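Local coordinates for protein beta-catenin homolog sys-1 (Caenorhabditis elegans, PDB 3C2G) that acts as a beta-catenin in Wnt signalling, binding the TCF factor POP-1 directly through its armadillo domain and activating or repressing target genes, at residues N56-Y59 against D60-P64; L269-D273 against S274-D278; I362-S366 against N367-L371. One frame throughout, in Å; residues are numbered along the deposited sequence.

Interaction 1: N56-Y59 against D60-P64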
loop_
_atom_site.group_PDB
_atom_site.type_symbol
_atom_site.label_atom_id
_atom_site.label_comp_id
_atom_site.label_asym_id
_atom_site.label_seq_id
_atom_site.Cartn_x
_atom_site.Cartn_y
_atom_site.Cartn_z
ATOM N N ASN A 56 -8.880 41.602 8.956
ATOM C CA ASN A 56 -9.318 42.527 7.925
ATOM C C ASN A 56 -8.224 43.500 7.530
ATOM O O ASN A 56 -8.173 43.929 6.379
ATOM C CB ASN A 56 -10.597 43.253 8.341
ATOM C CG ASN A 56 -11.842 42.399 8.139
ATOM O OD1 ASN A 56 -11.791 41.322 7.526
ATOM N ND2 ASN A 56 -12.972 42.884 8.641
ATOM N N ILE A 57 -7.337 43.819 8.472
ATOM C CA ILE A 57 -6.169 44.647 8.168
ATOM C C ILE A 57 -5.101 43.858 7.393
ATOM O O ILE A 57 -4.541 44.352 6.399
ATOM C CB ILE A 57 -5.561 45.315 9.440
ATOM C CG1 ILE A 57 -6.519 46.378 9.995
ATOM C CG2 ILE A 57 -4.228 45.970 9.117
ATOM C CD1 ILE A 57 -6.083 46.981 11.334
ATOM N N ILE A 58 -4.811 42.641 7.848
ATOM C CA ILE A 58 -3.906 41.766 7.104
ATOM C C ILE A 58 -4.315 41.708 5.627
ATOM O O ILE A 58 -3.503 41.991 4.724
ATOM C CB ILE A 58 -3.829 40.361 7.732
ATOM C CG1 ILE A 58 -3.051 40.432 9.051
ATOM C CG2 ILE A 58 -3.180 39.386 6.757
ATOM C CD1 ILE A 58 -3.223 39.245 9.933
ATOM N N TYR A 59 -5.587 41.398 5.392
ATOM C CA TYR A 59 -6.128 41.334 4.037
ATOM C C TYR A 59 -5.934 42.654 3.281
ATOM O O TYR A 59 -5.374 42.677 2.181
ATOM C CB TYR A 59 -7.601 40.946 4.097
ATOM C CG TYR A 59 -8.293 40.774 2.762
ATOM C CD1 TYR A 59 -7.566 40.491 1.604
ATOM C CD2 TYR A 59 -9.686 40.861 2.664
ATOM C CE1 TYR A 59 -8.197 40.327 0.394
ATOM C CE2 TYR A 59 -10.329 40.676 1.457
ATOM C CZ TYR A 59 -9.579 40.411 0.324
ATOM O OH TYR A 59 -10.195 40.245 -0.897
ATOM N N ASP A 60 -6.372 43.754 3.885
ATOM C CA ASP A 60 -6.226 45.063 3.264
ATOM C C ASP A 60 -4.774 45.437 2.927
ATOM O O ASP A 60 -4.505 45.977 1.852
ATOM C CB ASP A 60 -6.868 46.154 4.125
ATOM C CG ASP A 60 -6.863 47.489 3.432
ATOM O OD1 ASP A 60 -7.712 47.675 2.525
ATOM O OD2 ASP A 60 -5.982 48.323 3.761
ATOM N N GLY A 61 -3.851 45.155 3.839
ATOM C CA GLY A 61 -2.424 45.435 3.619
ATOM C C GLY A 61 -1.789 44.692 2.442
ATOM O O GLY A 61 -0.853 45.189 1.816
ATOM N N LEU A 62 -2.311 43.509 2.130
ATOM C CA LEU A 62 -1.784 42.709 1.028
ATOM C C LEU A 62 -2.254 43.195 -0.334
ATOM O O LEU A 62 -1.639 42.879 -1.339
ATOM C CB LEU A 62 -2.107 41.222 1.227
ATOM C CG LEU A 62 -1.492 40.602 2.488
ATOM C CD1 LEU A 62 -2.024 39.207 2.761
ATOM C CD2 LEU A 62 0.021 40.584 2.408
ATOM N N LYS A 63 -3.336 43.967 -0.367
ATOM C CA LYS A 63 -3.856 44.515 -1.625
ATOM C C LYS A 63 -2.888 45.520 -2.238
ATOM O O LYS A 63 -2.193 46.232 -1.508
ATOM C CB LYS A 63 -5.225 45.162 -1.419
ATOM C CG LYS A 63 -6.325 44.163 -1.188
ATOM C CD LYS A 63 -7.685 44.813 -1.081
ATOM C CE LYS A 63 -8.652 43.866 -0.404
ATOM N NZ LYS A 63 -10.070 44.242 -0.627
ATOM N N PRO A 64 -2.820 45.568 -3.584
ATOM C CA PRO A 64 -1.955 46.551 -4.245
ATOM C C PRO A 64 -2.431 47.971 -3.996
ATOM O O PRO A 64 -3.633 48.233 -4.016
ATOM C CB PRO A 64 -2.089 46.208 -5.734
ATOM C CG PRO A 64 -3.376 45.441 -5.849
ATOM C CD PRO A 64 -3.520 44.701 -4.553
#

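Interaction 2: L269-D273 against S274-D278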
loop_
_atom_site.group_PDB
_atom_site.type_symbol
_atom_site.label_atom_id
_atom_site.label_comp_id
_atom_site.label_asym_id
_atom_site.label_seq_id
_atom_site.Cartn_x
_atom_site.Cartn_y
_atom_site.Cartn_z
ATOM N N LEU A 269 -0.408 8.121 -3.452
ATOM C CA LEU A 269 -1.763 8.629 -3.335
ATOM C C LEU A 269 -2.445 8.847 -4.664
ATOM O O LEU A 269 -3.655 8.655 -4.772
ATOM C CB LEU A 269 -1.804 9.899 -2.496
ATOM C CG LEU A 269 -2.546 9.593 -1.193
ATOM C CD1 LEU A 269 -1.711 9.991 0.050
ATOM C CD2 LEU A 269 -3.950 10.228 -1.211
ATOM N N LEU A 270 -1.687 9.237 -5.678
ATOM C CA LEU A 270 -2.287 9.536 -6.964
ATOM C C LEU A 270 -2.745 8.284 -7.697
ATOM O O LEU A 270 -3.792 8.283 -8.337
ATOM C CB LEU A 270 -1.307 10.297 -7.844
ATOM C CG LEU A 270 -1.153 11.782 -7.572
ATOM C CD1 LEU A 270 0.094 12.278 -8.284
ATOM C CD2 LEU A 270 -2.400 12.538 -8.039
ATOM N N LEU A 271 -1.952 7.219 -7.607
ATOM C CA LEU A 271 -2.191 6.026 -8.409
ATOM C C LEU A 271 -3.271 5.137 -7.795
ATOM O O LEU A 271 -2.991 4.052 -7.294
ATOM C CB LEU A 271 -0.873 5.279 -8.618
ATOM C CG LEU A 271 0.241 6.153 -9.192
ATOM C CD1 LEU A 271 1.548 5.397 -9.128
ATOM C CD2 LEU A 271 -0.050 6.676 -10.615
ATOM N N HIS A 272 -4.506 5.623 -7.831
ATOM C CA HIS A 272 -5.612 5.005 -7.102
ATOM C C HIS A 272 -6.177 3.724 -7.740
ATOM O O HIS A 272 -6.730 2.869 -7.043
ATOM C CB HIS A 272 -6.722 6.035 -6.872
ATOM C CG HIS A 272 -7.248 6.657 -8.129
ATOM N ND1 HIS A 272 -8.480 6.336 -8.659
ATOM C CD2 HIS A 272 -6.710 7.581 -8.964
ATOM C CE1 HIS A 272 -8.680 7.041 -9.761
ATOM N NE2 HIS A 272 -7.619 7.798 -9.973
ATOM N N ASP A 273 -6.034 3.585 -9.055
ATOM C CA ASP A 273 -6.634 2.464 -9.769
ATOM C C ASP A 273 -5.741 1.912 -10.874
ATOM O O ASP A 273 -4.620 2.393 -11.076
ATOM C CB ASP A 273 -7.998 2.870 -10.348
ATOM C CG ASP A 273 -7.900 3.973 -11.400
ATOM O OD1 ASP A 273 -6.821 4.184 -11.993
ATOM O OD2 ASP A 273 -8.927 4.629 -11.648
ATOM N N SER A 274 -6.275 0.915 -11.588
ATOM C CA SER A 274 -5.579 0.198 -12.656
ATOM C C SER A 274 -5.078 1.075 -13.800
ATOM O O SER A 274 -3.983 0.847 -14.322
ATOM C CB SER A 274 -6.486 -0.895 -13.213
ATOM O OG SER A 274 -6.820 -1.818 -12.189
ATOM N N ASP A 275 -5.877 2.062 -14.200
ATOM C CA ASP A 275 -5.502 2.916 -15.316
ATOM C C ASP A 275 -4.306 3.781 -14.923
ATOM O O ASP A 275 -3.392 3.998 -15.734
ATOM C CB ASP A 275 -6.678 3.791 -15.775
ATOM C CG ASP A 275 -7.716 3.014 -16.603
ATOM O OD1 ASP A 275 -7.335 2.396 -17.629
ATOM O OD2 ASP A 275 -8.915 3.028 -16.228
ATOM N N ALA A 276 -4.304 4.243 -13.669
ATOM C CA ALA A 276 -3.243 5.090 -13.162
ATOM C C ALA A 276 -1.921 4.336 -13.055
ATOM O O ALA A 276 -0.899 4.820 -13.545
ATOM C CB ALA A 276 -3.634 5.686 -11.821
ATOM N N ILE A 277 -1.942 3.153 -12.434
ATOM C CA ILE A 277 -0.716 2.354 -12.284
ATOM C C ILE A 277 -0.177 1.877 -13.632
ATOM O O ILE A 277 1.038 1.806 -13.814
ATOM C CB ILE A 277 -0.839 1.175 -11.250
ATOM C CG1 ILE A 277 -1.576 -0.022 -11.852
ATOM C CG2 ILE A 277 -1.483 1.662 -9.931
ATOM C CD1 ILE A 277 -1.667 -1.222 -10.945
ATOM N N ASP A 278 -1.068 1.589 -14.585
ATOM C CA ASP A 278 -0.632 1.252 -15.955
ATOM C C ASP A 278 -0.014 2.460 -16.660
ATOM O O ASP A 278 0.982 2.318 -17.378
ATOM C CB ASP A 278 -1.753 0.606 -16.786
ATOM C CG ASP A 278 -1.883 -0.906 -16.526
ATOM O OD1 ASP A 278 -0.936 -1.663 -16.835
ATOM O OD2 ASP A 278 -2.934 -1.346 -16.007
#

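Interaction 3: I362-S366 against N367-L371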
loop_
_atom_site.group_PDB
_atom_site.type_symbol
_atom_site.label_atom_id
_atom_site.label_comp_id
_atom_site.label_asym_id
_atom_site.label_seq_id
_atom_site.Cartn_x
_atom_site.Cartn_y
_atom_site.Cartn_z
ATOM N N ILE A 362 13.007 -14.893 -16.656
ATOM C CA ILE A 362 14.016 -14.004 -16.080
ATOM C C ILE A 362 14.267 -14.377 -14.616
ATOM O O ILE A 362 15.404 -14.609 -14.202
ATOM C CB ILE A 362 13.625 -12.523 -16.249
ATOM C CG1 ILE A 362 13.686 -12.156 -17.740
ATOM C CG2 ILE A 362 14.533 -11.616 -15.411
ATOM C CD1 ILE A 362 12.779 -11.004 -18.159
ATOM N N ALA A 363 13.188 -14.465 -13.850
ATOM C CA ALA A 363 13.275 -14.833 -12.451
ATOM C C ALA A 363 14.058 -16.147 -12.228
ATOM O O ALA A 363 14.988 -16.198 -11.418
ATOM C CB ALA A 363 11.885 -14.900 -11.859
ATOM N N ILE A 364 13.707 -17.196 -12.966
ATOM C CA ILE A 364 14.399 -18.487 -12.825
ATOM C C ILE A 364 15.906 -18.392 -13.078
ATOM O O ILE A 364 16.694 -18.951 -12.321
ATOM C CB ILE A 364 13.742 -19.569 -13.713
ATOM C CG1 ILE A 364 12.420 -20.016 -13.092
ATOM C CG2 ILE A 364 14.661 -20.776 -13.919
ATOM C CD1 ILE A 364 11.487 -20.597 -14.102
ATOM N N ARG A 365 16.308 -17.664 -14.115
ATOM C CA ARG A 365 17.731 -17.501 -14.425
ATOM C C ARG A 365 18.467 -16.701 -13.361
ATOM O O ARG A 365 19.696 -16.764 -13.267
ATOM C CB ARG A 365 17.940 -16.862 -15.798
ATOM C CG ARG A 365 17.640 -17.784 -16.967
ATOM C CD ARG A 365 18.139 -17.213 -18.303
ATOM N NE ARG A 365 17.206 -16.250 -18.896
ATOM C CZ ARG A 365 17.316 -14.924 -18.786
ATOM N NH1 ARG A 365 18.328 -14.390 -18.105
ATOM N NH2 ARG A 365 16.412 -14.128 -19.357
ATOM N N SER A 366 17.734 -15.947 -12.552
ATOM C CA SER A 366 18.375 -15.247 -11.449
ATOM C C SER A 366 18.150 -15.964 -10.122
ATOM O O SER A 366 18.366 -15.382 -9.053
ATOM C CB SER A 366 17.911 -13.794 -11.392
ATOM O OG SER A 366 18.047 -13.201 -12.679
ATOM N N ASN A 367 17.729 -17.227 -10.199
ATOM C CA ASN A 367 17.568 -18.079 -9.022
ATOM C C ASN A 367 16.418 -17.686 -8.105
ATOM O O ASN A 367 16.477 -17.913 -6.901
ATOM C CB ASN A 367 18.880 -18.165 -8.213
ATOM C CG ASN A 367 19.797 -19.290 -8.695
ATOM O OD1 ASN A 367 19.632 -19.823 -9.801
ATOM N ND2 ASN A 367 20.765 -19.661 -7.860
ATOM N N ALA A 368 15.370 -17.103 -8.671
ATOM C CA ALA A 368 14.247 -16.648 -7.861
ATOM C C ALA A 368 13.715 -17.758 -6.953
ATOM O O ALA A 368 13.432 -17.515 -5.785
ATOM C CB ALA A 368 13.134 -16.088 -8.740
ATOM N N ILE A 369 13.606 -18.979 -7.476
ATOM C CA ILE A 369 13.042 -20.082 -6.691
ATOM C C ILE A 369 13.930 -20.431 -5.505
ATOM O O ILE A 369 13.445 -20.579 -4.382
ATOM C CB ILE A 369 12.683 -21.326 -7.555
ATOM C CG1 ILE A 369 11.610 -20.949 -8.577
ATOM C CG2 ILE A 369 12.163 -22.455 -6.673
ATOM C CD1 ILE A 369 11.553 -21.827 -9.809
ATOM N N PHE A 370 15.230 -20.530 -5.739
ATOM C CA PHE A 370 16.163 -20.701 -4.640
ATOM C C PHE A 370 15.956 -19.629 -3.556
ATOM O O PHE A 370 15.960 -19.931 -2.363
ATOM C CB PHE A 370 17.598 -20.634 -5.157
ATOM C CG PHE A 370 18.490 -21.680 -4.580
ATOM C CD1 PHE A 370 18.849 -22.795 -5.341
ATOM C CD2 PHE A 370 18.968 -21.565 -3.267
ATOM C CE1 PHE A 370 19.676 -23.781 -4.815
ATOM C CE2 PHE A 370 19.795 -22.546 -2.721
ATOM C CZ PHE A 370 20.155 -23.658 -3.501
ATOM N N LEU A 371 15.775 -18.379 -3.977
ATOM C CA LEU A 371 15.648 -17.274 -3.049
ATOM C C LEU A 371 14.406 -17.373 -2.187
ATOM O O LEU A 371 14.465 -17.083 -0.987
ATOM C CB LEU A 371 15.683 -15.932 -3.784
ATOM C CG LEU A 371 15.526 -14.685 -2.908
ATOM C CD1 LEU A 371 16.664 -14.586 -1.921
ATOM C CD2 LEU A 371 15.452 -13.455 -3.761
#

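Interaction 1: N56-Y59 against D60-P64
Lys63 lays the end of its side chain over one face of the Tyr59 ring, four residues back, near the C-terminal end of helix 47-62 in the armadillo domain. The contact is a CH-pi one: Lys63 CE sits 3.7 Å from Tyr59 CZ and rides above the ring, displaced from its middle toward the rim. Beyond it the ammonium adds an off-centre cation-pi interaction, with Lys63 NZ 4.4 Å from the centroid of the Tyr59 ring. With CG anti to the backbone N (chi1 -177°), the Tyr59 ring is carried out beside the turn, where the lysine chain, extended beyond CG, runs obliquely across it. The phenol oxygen is held from outside, Tyr59 OH being hydrogen-bonded to Gln113 O, which would limit how far the ring can swing from under the lysine.

Another side of the turn is apolar. Ile58 and Leu62 lie alongside each other and point the same way, Ile58 CG2 reaching Leu62 CD1 at 4.2 Å, and both pack against helix 71-90. Asp60 OD2 accepts a hydrogen bond from Trp14 NE1 and forms a salt bridge with Arg23, joining the helix to the N-terminal part of the chain.

Backbone bonds set the frame for these side chains. Asp60 N donates to Asn56 O at 3.1 Å and Gly61 N to Ile57 O at 2.8 Å, both in regular helical spacing. At Leu62 the pattern divides: its N donates to Ile58 O over 3.2 Å, bent to 139° at the hydrogen, and makes a weak second bond to Tyr59 O.

Interaction 2: L269-D273 against S274-D278
Leu271 is the centre of an inverse gamma turn, yet its side chain packs against the helix that begins three residues later. The turn is closed by His272 N on Leu270 O at 2.8 Å, and the leucine lies beside the new helix: Leu271 CD2 touches Ala276 CB at 3.9 Å, and Leu271 CB meets Ile277 CG2. Asp273 is the N-cap. Its CG stands between the backbone N and the carbonyl carbon (chi1 64°), which brings the carboxylate back over the first turn, where Asp273 OD1 accepts from Ala276 N at 3.0 Å, nearly in line with its C-O bond. The backbone of the same residue adds a second bond, Asp273 O taking Ile277 N at 3.1 Å with a nearly straight geometry (170°). A negative carboxylate at this end probably also suits the helix dipole. Asp273 CG lies over one face of the His272 ring, offset toward its rim, and His272 NE2 is bonded to Asp206. Ile277 also packs on a basic side chain of the bound POP-1 peptide. The whole is a tight inter-helix turn of an armadillo array, with an aspartate N-cap opening helix 274-282.

Interaction 3: I362-S366 against N367-L371
Ile364 and Ile369 lie side by side and point the same way across the junction of helices 357-365 and 368-377, Ile364 CG1 meeting Ile369 CD1 at 3.8 Å. In both, CG1 stands anti to the carbonyl carbon (chi1 -75° in Ile364), which lets the two chains run alongside. Next to them the methyls of Ala363 and Ala368 meet, CB to CB, at 3.6 Å, an approach consistent with the small side chains at both positions. Ala363 and Ile369 both pack on Phe408 of helix 388-409.

The backbone between them forms a Schellman motif. Ala368 N reaches back to Ala363 O at 2.9 Å, and Asn367 N to Ile364 O, also at 2.9 Å but well above the carbonyl plane (66° out of it). Ala363 O is gripped twice, since Ser366 N approaches it from the opposite face to Ala368 N. Asn367 is the C-prime residue, with positive phi (70°); its side chain touches Asn426 and Gln430 of helix 425-432 and makes no capping bond. A valine here, branched at CB and poorly suited to positive phi, would probably strain the turn and lose the contact of the amide with Asn426 and Gln430.

Carbonyls at the end of one helix are thus paired with amides at the start of the next, while apolar side chains meet across the same junction, consistent with a fixed angle between the two helices.

The three contacts follow one another along the armadillo array without touching. Interaction 1, in the N-terminal region, lies about 42 Å from interaction 2 and about 66 Å from interaction 3, centre to centre, and interactions 1 and 3 stand on opposite sides of the chain's centre. Interaction 2 is the most central, its centre about 12 Å from that point, and its nearest atoms are about 17 Å from those of interaction 3. Interaction 2 also lies within reach of the bound POP-1 peptide. The settings differ: interaction 1 lies near the C-terminal end of a helix, whereas interactions 2 and 3 are junctions where one helix gives way to the next.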